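Probable chitinase (Chromobacterium violaceum, PDB 5JH8) probably binds chitin and, as a member of glycosyl hydrolase family 18, is expected to hydrolyse this polysaccharide. Local coordinates at residues P189-D194 with G215-G220; W195-L200 with A283-A288; Q247-A252 with T270-N275. All blocks are in the same frame, centred on the assembly; numbering follows the deposited sequence.

Contact 1. Residues P189-D194 with G215-G220; sequences PVAGSD and GIPAYG. With 6KY ((2S)-2-(dimethylamino)-4-(methylselanyl)butanoic acid), chain E.
The wall of the ligand pocket gains its backing here, where Val-190 and Ala-191 lie against the strand that carries the pocket residue Tyr-219. The CG1 methyl of Val-190 approaches Tyr-219 CE2 to 3.9 Å, the two side chains crossing at about a right angle. Placing CG1 anti to the backbone N (chi1 176°) turns this branch to the tyrosine, while CG2 reaches the backbone of Gly-220, 4.2 Å from its CA. One residue along, Ala-191 CB rests on the ring of Pro-217, 3.7 Å from CD. Pro-217 itself supports one face of the tyrosine, its CB lying 3.3 Å above the Tyr-219 ring plane toward the rim. With chi1 of 66°, Tyr-219 sets its ring between its own backbone N and carbonyl carbon and presents the phenol end to the bound (2S)-2-(dimethylamino)-4-(methylselanyl)butanoic acid. There the closest approach is from Tyr-219 OH to the ligand methyl CN2, 3.2 Å, and a second methyl, CN1, is 3.6 Å from Tyr-219 CZ. The hydroxyl is hydrogen-bonded to OD1 of Asp-179, whose OD2 binds the ligand. Val-190 and Pro-217 therefore pack on the carbons of the ring, whereas Asp-179 holds its oxygen, so that one carboxylate joins the phenol and the ligand in a single polar network.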
loop_
_atom_site.group_PDB
_atom_site.type_symbol
_atom_site.label_atom_id
_atom_site.label_comp_id
_atom_site.label_asym_id
_atom_site.label_seq_id
_atom_site.Cartn_x
_atom_site.Cartn_y
_atom_site.Cartn_z
ATOM N N PRO A 189 2.033 -10.524 -13.749
ATOM C CA PRO A 189 2.146 -10.511 -12.295
ATOM C C PRO A 189 1.788 -9.146 -11.722
ATOM O O PRO A 189 2.214 -8.096 -12.217
ATOM C CB PRO A 189 3.619 -10.847 -12.058
ATOM C CG PRO A 189 4.014 -11.666 -13.244
ATOM C CD PRO A 189 3.223 -11.100 -14.401
ATOM N N VAL A 190 1.034 -9.188 -10.630
ATOM C CA VAL A 190 0.621 -7.976 -9.926
ATOM C C VAL A 190 1.677 -7.507 -8.936
ATOM O O VAL A 190 1.779 -6.312 -8.648
ATOM C CB VAL A 190 -0.735 -8.241 -9.243
ATOM C CG1 VAL A 190 -1.176 -7.047 -8.423
ATOM C CG2 VAL A 190 -1.768 -8.596 -10.301
ATOM N N ALA A 191 2.464 -8.430 -8.413
ATOM C CA ALA A 191 3.491 -8.148 -7.425
ATOM C C ALA A 191 4.636 -9.133 -7.634
ATOM O O ALA A 191 5.054 -9.849 -6.728
ATOM C CB ALA A 191 2.912 -8.233 -6.010
ATOM N N GLY A 192 5.164 -9.168 -8.856
ATOM C CA GLY A 192 6.180 -10.150 -9.188
ATOM C C GLY A 192 7.425 -9.958 -8.338
ATOM O O GLY A 192 7.873 -8.834 -8.099
ATOM N N SER A 193 8.015 -11.079 -7.903
ATOM C CA SER A 193 9.139 -11.009 -6.984
ATOM C C SER A 193 10.382 -10.426 -7.628
ATOM O O SER A 193 11.195 -9.807 -6.934
ATOM C CB SER A 193 9.463 -12.394 -6.448
ATOM O OG SER A 193 9.704 -13.323 -7.487
ATOM N N ASP A 194 10.570 -10.644 -8.931
ATOM C CA ASP A 194 11.734 -10.094 -9.626
ATOM C C ASP A 194 11.652 -8.566 -9.674
ATOM O O ASP A 194 12.612 -7.861 -9.339
ATOM C CB ASP A 194 11.889 -10.739 -11.011
ATOM C CG ASP A 194 10.653 -10.635 -11.904
ATOM O OD1 ASP A 194 9.537 -10.337 -11.454
ATOM O OD2 ASP A 194 10.825 -10.898 -13.117
ATOM N N GLY A 215 5.391 -4.180 0.163
ATOM C CA GLY A 215 3.944 -4.287 0.054
ATOM C C GLY A 215 3.553 -5.602 -0.579
ATOM O O GLY A 215 4.142 -6.032 -1.581
ATOM N N ILE A 216 2.537 -6.237 0.002
ATOM C CA ILE A 216 2.047 -7.533 -0.470
ATOM C C ILE A 216 0.542 -7.427 -0.659
ATOM O O ILE A 216 -0.172 -7.017 0.263
ATOM C CB ILE A 216 2.374 -8.672 0.515
ATOM C CG1 ILE A 216 3.868 -8.677 0.843
ATOM C CG2 ILE A 216 1.883 -9.998 -0.041
ATOM C CD1 ILE A 216 4.255 -9.695 1.919
ATOM N N PRO A 217 0.034 -7.764 -1.847
ATOM C CA PRO A 217 -1.403 -7.665 -2.090
ATOM C C PRO A 217 -2.144 -8.904 -1.615
ATOM O O PRO A 217 -1.683 -10.031 -1.787
ATOM C CB PRO A 217 -1.471 -7.560 -3.614
ATOM C CG PRO A 217 -0.317 -8.458 -4.076
ATOM C CD PRO A 217 0.777 -8.230 -3.046
ATOM N N ALA A 218 -3.326 -8.678 -1.054
ATOM C CA ALA A 218 -4.299 -9.736 -0.772
ATOM C C ALA A 218 -5.306 -9.866 -1.896
ATOM O O ALA A 218 -6.495 -10.106 -1.678
ATOM C CB ALA A 218 -4.980 -9.486 0.570
ATOM N N TYR A 219 -4.818 -9.712 -3.124
ATOM C CA TYR A 219 -5.657 -9.733 -4.308
ATOM C C TYR A 219 -4.751 -10.000 -5.504
ATOM O O TYR A 219 -3.514 -9.910 -5.427
ATOM C CB TYR A 219 -6.432 -8.401 -4.515
ATOM C CG TYR A 219 -5.511 -7.228 -4.816
ATOM C CD1 TYR A 219 -4.933 -6.466 -3.805
ATOM C CD2 TYR A 219 -5.189 -6.918 -6.116
ATOM C CE1 TYR A 219 -4.049 -5.462 -4.081
ATOM C CE2 TYR A 219 -4.286 -5.914 -6.416
ATOM C CZ TYR A 219 -3.715 -5.190 -5.394
ATOM O OH TYR A 219 -2.808 -4.192 -5.629
ATOM N N GLY A 220 -5.411 -10.299 -6.622
ATOM C CA GLY A 220 -4.824 -10.279 -7.940
ATOM C C GLY A 220 -5.823 -9.677 -8.900
ATOM O O GLY A 220 -6.800 -9.056 -8.473
HETATM N N 6KY E . -4.454 -1.165 -5.855
HETATM C CA 6KY E . -4.887 0.237 -6.151
HETATM C C 6KY E . -5.564 0.828 -4.932
HETATM O O 6KY E . -6.643 0.387 -4.554
HETATM C CB 6KY E . -5.805 0.346 -7.386
HETATM C CG 6KY E . -5.083 -0.086 -8.675
HETATM SE SE 6KY E . -6.143 0.158 -10.304
HETATM C CE 6KY E . -7.332 -1.366 -10.035
HETATM C CN1 6KY E . -5.555 -2.146 -5.798
HETATM C CN2 6KY E . -3.669 -1.274 -4.602
#

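Contact 2. Residues W195-L200 with A283-A288; sequences WMEDDL and ASLVNA
Leu-285 supplies 83 Å² of the 149 Å² buried between these helices, and both of its methyls are used. CD1 is 3.8 Å from the selenium of Met-196, a selenomethionine, and 4.1 Å from Leu-200 CD1; the Leu-285 side chain meets each of these two at a slant. CG of Glu-197 also lies 4.1 Å from Leu-285 CD1, while the other methyl, CD2, has Glu-197 OE2 at 4.0 Å. The glutamate, partly exposed, crosses the leucine at about a right angle. The chain of Met-196 is extended as far as the selenium (chi1 -179°), which carries that atom out to the leucine. The turn at chi3 (-60°) then swings Met-196 CE to within 3.4 Å of Gly-215 O. No hydrogen bond links the segments; the touching atoms are methyls and selenium, with the Glu-197 chain beside them.

The axes of the two segments approach to 11.8 Å and cross at -34°. That is wide for packed helices, consistent with one leucine spanning the gap and meeting Met-196, Glu-197 and Leu-200, which lie within about one turn of the facing helix. In the family 18 TIM barrel, helices 193-206 and 276-289 belong to the outer layer, and each comes before a parallel strand of the barrel, 212-222 and 293-297 respectively. Beneath them, Met-196 and Leu-200 both touch Asn-214, and Leu-200 also reaches Ile-212, on strand 212-222. Tyr-289, at the end of helix 276-289, adds contacts to Glu-197 and Leu-200. Around Leu-285 the helix is kinked: Val-286 N takes the oxygen of Ala-283, three residues back, at 3.1 Å, and Asn-287 N makes only a weak bond to Ser-284 O.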
loop_
_atom_site.group_PDB
_atom_site.type_symbol
_atom_site.label_atom_id
_atom_site.label_comp_id
_atom_site.label_asym_id
_atom_site.label_seq_id
_atom_site.Cartn_x
_atom_site.Cartn_y
_atom_site.Cartn_z
ATOM N N TRP A 195 10.489 -8.050 -10.057
ATOM C CA TRP A 195 10.212 -6.617 -10.038
ATOM C C TRP A 195 10.311 -6.050 -8.626
ATOM O O TRP A 195 10.913 -4.990 -8.412
ATOM C CB TRP A 195 8.816 -6.436 -10.637
ATOM C CG TRP A 195 8.193 -5.098 -10.553
ATOM C CD1 TRP A 195 8.424 -4.042 -11.384
ATOM C CD2 TRP A 195 7.156 -4.675 -9.649
ATOM N NE1 TRP A 195 7.615 -2.982 -11.051
ATOM C CE2 TRP A 195 6.834 -3.341 -9.980
ATOM C CE3 TRP A 195 6.470 -5.294 -8.596
ATOM C CZ2 TRP A 195 5.851 -2.615 -9.289
ATOM C CZ3 TRP A 195 5.498 -4.577 -7.922
ATOM C CH2 TRP A 195 5.194 -3.250 -8.272
HETATM N N MSE A 196 9.724 -6.740 -7.646
HETATM C CA MSE A 196 9.771 -6.315 -6.256
HETATM C C MSE A 196 11.208 -6.216 -5.778
HETATM O O MSE A 196 11.553 -5.253 -5.112
HETATM C CB MSE A 196 8.967 -7.277 -5.368
HETATM C CG MSE A 196 8.958 -6.867 -3.912
HETATM SE SE MSE A 196 7.896 -8.086 -2.816
HETATM C CE MSE A 196 6.167 -7.867 -3.673
ATOM N N GLU A 197 12.030 -7.223 -6.087
ATOM C CA GLU A 197 13.423 -7.196 -5.653
ATOM C C GLU A 197 14.187 -6.068 -6.331
ATOM O O GLU A 197 15.013 -5.400 -5.693
ATOM C CB GLU A 197 14.078 -8.544 -5.904
ATOM C CG GLU A 197 13.583 -9.598 -4.922
ATOM C CD GLU A 197 14.022 -11.003 -5.258
ATOM O OE1 GLU A 197 15.053 -11.162 -5.945
ATOM O OE2 GLU A 197 13.325 -11.953 -4.831
ATOM N N ASP A 198 13.930 -5.828 -7.621
ATOM C CA ASP A 198 14.541 -4.670 -8.263
ATOM C C ASP A 198 14.125 -3.387 -7.560
ATOM O O ASP A 198 14.942 -2.485 -7.350
ATOM C CB ASP A 198 14.144 -4.575 -9.737
ATOM C CG ASP A 198 14.765 -5.653 -10.603
ATOM O OD1 ASP A 198 15.750 -6.298 -10.189
ATOM O OD2 ASP A 198 14.296 -5.830 -11.744
ATOM N N ASP A 199 12.840 -3.282 -7.212
ATOM C CA ASP A 199 12.357 -2.080 -6.547
ATOM C C ASP A 199 12.989 -1.915 -5.168
ATOM O O ASP A 199 13.352 -0.800 -4.772
ATOM C CB ASP A 199 10.839 -2.147 -6.374
ATOM C CG ASP A 199 10.058 -2.279 -7.662
ATOM O OD1 ASP A 199 10.531 -1.877 -8.738
ATOM O OD2 ASP A 199 8.891 -2.757 -7.536
ATOM N N LEU A 200 13.118 -3.018 -4.417
ATOM C CA LEU A 200 13.714 -2.966 -3.084
ATOM C C LEU A 200 15.208 -2.683 -3.150
ATOM O O LEU A 200 15.727 -1.931 -2.322
ATOM C CB LEU A 200 13.422 -4.256 -2.332
ATOM C CG LEU A 200 11.954 -4.444 -1.921
ATOM C CD1 LEU A 200 11.777 -5.831 -1.334
ATOM C CD2 LEU A 200 11.503 -3.398 -0.926
ATOM N N ALA A 283 7.034 -11.910 2.044
ATOM C CA ALA A 283 7.244 -11.492 3.427
ATOM C C ALA A 283 8.662 -11.791 3.899
ATOM O O ALA A 283 9.234 -11.039 4.705
ATOM C CB ALA A 283 6.195 -12.133 4.325
ATOM N N SER A 284 9.252 -12.884 3.404
ATOM C CA SER A 284 10.608 -13.249 3.805
ATOM C C SER A 284 11.628 -12.232 3.332
ATOM O O SER A 284 12.754 -12.212 3.841
ATOM C CB SER A 284 10.964 -14.639 3.271
ATOM O OG SER A 284 11.386 -14.631 1.916
ATOM N N LEU A 285 11.276 -11.413 2.343
ATOM C CA LEU A 285 12.188 -10.364 1.898
ATOM C C LEU A 285 12.473 -9.349 2.996
ATOM O O LEU A 285 13.490 -8.658 2.919
ATOM C CB LEU A 285 11.678 -9.671 0.635
ATOM C CG LEU A 285 11.545 -10.604 -0.566
ATOM C CD1 LEU A 285 11.052 -9.825 -1.765
ATOM C CD2 LEU A 285 12.819 -11.334 -0.924
ATOM N N VAL A 286 11.611 -9.238 4.009
ATOM C CA VAL A 286 11.929 -8.395 5.160
ATOM C C VAL A 286 13.267 -8.816 5.754
ATOM O O VAL A 286 14.141 -7.987 5.997
ATOM C CB VAL A 286 10.805 -8.483 6.197
ATOM C CG1 VAL A 286 11.223 -7.805 7.508
ATOM C CG2 VAL A 286 9.528 -7.853 5.654
ATOM N N ASN A 287 13.453 -10.114 5.966
ATOM C CA ASN A 287 14.697 -10.575 6.557
ATOM C C ASN A 287 15.826 -10.573 5.558
ATOM O O ASN A 287 16.974 -10.317 5.935
ATOM C CB ASN A 287 14.509 -11.970 7.121
ATOM C CG ASN A 287 13.482 -11.986 8.203
ATOM O OD1 ASN A 287 13.443 -11.070 9.031
ATOM N ND2 ASN A 287 12.609 -12.991 8.190
ATOM N N ALA A 288 15.525 -10.840 4.287
ATOM C CA ALA A 288 16.579 -10.874 3.286
ATOM C C ALA A 288 17.235 -9.509 3.115
ATOM O O ALA A 288 18.444 -9.429 2.870
ATOM C CB ALA A 288 16.035 -11.387 1.955
#

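Contact 3. Residues Q247-A252 with T270-N275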
loop_
_atom_site.group_PDB
_atom_site.type_symbol
_atom_site.label_atom_id
_atom_site.label_comp_id
_atom_site.label_asym_id
_atom_site.label_seq_id
_atom_site.Cartn_x
_atom_site.Cartn_y
_atom_site.Cartn_z
ATOM N N GLN A 247 -6.342 -25.231 -14.031
ATOM C CA GLN A 247 -5.099 -25.833 -13.576
ATOM C C GLN A 247 -4.111 -24.690 -13.427
ATOM O O GLN A 247 -3.519 -24.244 -14.427
ATOM C CB GLN A 247 -4.598 -26.859 -14.596
ATOM C CG GLN A 247 -5.438 -28.112 -14.618
ATOM C CD GLN A 247 -5.358 -28.862 -13.309
ATOM O OE1 GLN A 247 -4.357 -28.782 -12.582
ATOM N NE2 GLN A 247 -6.415 -29.591 -12.989
ATOM N N PRO A 248 -3.924 -24.166 -12.213
ATOM C CA PRO A 248 -3.077 -22.989 -12.030
ATOM C C PRO A 248 -1.605 -23.346 -12.136
ATOM O O PRO A 248 -1.176 -24.434 -11.755
ATOM C CB PRO A 248 -3.438 -22.530 -10.611
ATOM C CG PRO A 248 -3.799 -23.784 -9.891
ATOM C CD PRO A 248 -4.467 -24.661 -10.932
ATOM N N ARG A 249 -0.828 -22.405 -12.662
ATOM C CA ARG A 249 0.602 -22.558 -12.894
ATOM C C ARG A 249 1.339 -21.601 -11.972
ATOM O O ARG A 249 1.032 -20.399 -11.930
ATOM C CB ARG A 249 0.963 -22.206 -14.346
ATOM C CG ARG A 249 2.485 -22.239 -14.676
ATOM C CD ARG A 249 2.814 -21.961 -16.165
ATOM N NE ARG A 249 2.664 -20.553 -16.548
ATOM C CZ ARG A 249 3.596 -19.617 -16.364
ATOM N NH1 ARG A 249 4.761 -19.925 -15.800
ATOM N NH2 ARG A 249 3.366 -18.363 -16.739
ATOM N N TYR A 250 2.291 -22.127 -11.214
ATOM C CA TYR A 250 3.155 -21.279 -10.407
ATOM C C TYR A 250 4.331 -20.821 -11.250
ATOM O O TYR A 250 5.113 -21.641 -11.738
ATOM C CB TYR A 250 3.653 -22.014 -9.173
ATOM C CG TYR A 250 4.256 -21.079 -8.143
ATOM C CD1 TYR A 250 3.451 -20.276 -7.347
ATOM C CD2 TYR A 250 5.628 -21.023 -7.937
ATOM C CE1 TYR A 250 3.992 -19.455 -6.377
ATOM C CE2 TYR A 250 6.180 -20.183 -6.982
ATOM C CZ TYR A 250 5.360 -19.396 -6.199
ATOM O OH TYR A 250 5.878 -18.572 -5.212
ATOM N N ASP A 251 4.441 -19.522 -11.441
ATOM C CA ASP A 251 5.551 -18.929 -12.176
ATOM C C ASP A 251 6.682 -18.690 -11.184
ATOM O O ASP A 251 6.646 -17.751 -10.384
ATOM C CB ASP A 251 5.114 -17.640 -12.854
ATOM C CG ASP A 251 6.165 -17.134 -13.829
ATOM O OD1 ASP A 251 6.409 -17.813 -14.855
ATOM O OD2 ASP A 251 6.771 -16.079 -13.566
ATOM N N ALA A 252 7.687 -19.557 -11.222
ATOM C CA ALA A 252 8.743 -19.491 -10.221
ATOM C C ALA A 252 9.596 -18.242 -10.371
ATOM O O ALA A 252 10.056 -17.696 -9.365
ATOM C CB ALA A 252 9.614 -20.743 -10.310
ATOM N N THR A 270 -7.512 -14.387 -18.126
ATOM C CA THR A 270 -6.207 -14.641 -17.547
ATOM C C THR A 270 -6.199 -14.023 -16.157
ATOM O O THR A 270 -6.513 -12.837 -16.008
ATOM C CB THR A 270 -5.113 -13.958 -18.372
ATOM O OG1 THR A 270 -5.153 -14.428 -19.714
ATOM C CG2 THR A 270 -3.757 -14.267 -17.861
ATOM N N VAL A 271 -5.857 -14.820 -15.150
ATOM C CA VAL A 271 -5.728 -14.346 -13.782
ATOM C C VAL A 271 -4.268 -14.410 -13.383
ATOM O O VAL A 271 -3.585 -15.391 -13.667
ATOM C CB VAL A 271 -6.565 -15.221 -12.823
ATOM C CG1 VAL A 271 -6.325 -14.835 -11.355
ATOM C CG2 VAL A 271 -8.040 -15.143 -13.183
ATOM N N TRP A 272 -3.802 -13.373 -12.704
ATOM C CA TRP A 272 -2.531 -13.388 -11.988
ATOM C C TRP A 272 -2.803 -13.012 -10.538
ATOM O O TRP A 272 -3.462 -11.997 -10.278
ATOM C CB TRP A 272 -1.529 -12.406 -12.588
ATOM C CG TRP A 272 -0.908 -12.887 -13.856
ATOM C CD1 TRP A 272 -1.360 -12.662 -15.122
ATOM C CD2 TRP A 272 0.289 -13.662 -13.990
ATOM N NE1 TRP A 272 -0.514 -13.235 -16.041
ATOM C CE2 TRP A 272 0.503 -13.862 -15.370
ATOM C CE3 TRP A 272 1.195 -14.207 -13.088
ATOM C CZ2 TRP A 272 1.588 -14.600 -15.862
ATOM C CZ3 TRP A 272 2.256 -14.922 -13.565
ATOM C CH2 TRP A 272 2.458 -15.110 -14.939
ATOM N N THR A 273 -2.312 -13.826 -9.600
ATOM C CA THR A 273 -2.552 -13.584 -8.189
ATOM C C THR A 273 -1.441 -14.248 -7.382
ATOM O O THR A 273 -0.389 -14.635 -7.912
ATOM C CB THR A 273 -3.969 -14.017 -7.794
ATOM O OG1 THR A 273 -4.241 -13.520 -6.484
ATOM C CG2 THR A 273 -4.133 -15.522 -7.869
ATOM N N GLU A 274 -1.687 -14.344 -6.082
ATOM C CA GLU A 274 -0.762 -14.884 -5.094
ATOM C C GLU A 274 -1.258 -16.241 -4.604
ATOM O O GLU A 274 -2.437 -16.591 -4.744
ATOM C CB GLU A 274 -0.646 -13.970 -3.856
ATOM C CG GLU A 274 -0.304 -12.504 -4.148
ATOM C CD GLU A 274 1.020 -12.329 -4.849
ATOM O OE1 GLU A 274 1.988 -13.059 -4.490
ATOM O OE2 GLU A 274 1.096 -11.471 -5.761
ATOM N N ASN A 275 -0.336 -17.005 -4.005
ATOM C CA ASN A 275 -0.722 -18.141 -3.177
ATOM C C ASN A 275 0.080 -18.096 -1.880
ATOM O O ASN A 275 0.779 -17.126 -1.606
ATOM C CB ASN A 275 -0.603 -19.478 -3.933
ATOM C CG ASN A 275 0.830 -19.880 -4.212
ATOM O OD1 ASN A 275 1.772 -19.192 -3.853
ATOM N ND2 ASN A 275 0.994 -21.006 -4.897
#
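Trp-272, Tyr-250 and Asn-275 have the most surface buried here, in two separate patches. In the first, the six-membered ring of Trp-272 points its outer rim at strand 249-251: CZ3 is 4.0 Å from Asp-251 CB, which lies at the ring edge near its plane, and CH2 is 3.8 Å from Arg-249 NH2. The guanidinium plane stands 86° from the indole, almost perpendicular. Arg-249 runs straight and then bends at chi3, which brings its end to both the tryptophan and Asp-251. A salt bridge holds it there: NH1 donates to Asp-251 OD1 over 2.8 Å with an angle of 160°, using the oxygen's anti lone pair close to the guanidinium plane. The other carboxylate oxygen of Asp-251 is bonded to Thr-254.

In the second patch, the amide of Asn-275 lies obliquely off the CD1-CE1 bond of Tyr-250, the two planes only 18° apart. ND2 is 3.5 Å from CD1 of the tyrosine, and OD1 is 3.4 Å from its CE1. The tyrosine hydroxyl is hydrogen-bonded to His-255, and Arg-277 makes a cation-pi contact with the ring.

No hydrogen bond joins the segments, because strand 256-262 lies between 249-251 and 268-273, antiparallel to both; Trp-272 reaches over its Ser-256 and Thr-258. These strands fit the alpha+beta insertion found in many family 18 barrels, and Asn-275, as N-cap of helix 276-289, marks the return to the barrel's outer layer.

In the fold
Along the chain, 189-194 and 195-200 follow directly on each other around the start of helix 193-206. Contact 1 closes first, when strand 212-222 arrives some twenty residues later. Contact 2 is then still open, so the two cross, and they touch where Ile-216 CD1 packs on Ala-283 N. Contact 3 opens and closes in the span between helices 193-206 and 276-289, after contact 1 is complete, and contact 2 closes last. Contacts 1 and 3 share neighbouring strands, 212-222 and 268-273, with Pro-189 packed on Trp-272. Together they tie the pocket wall to the strands beyond it and to two outer helices of the barrel.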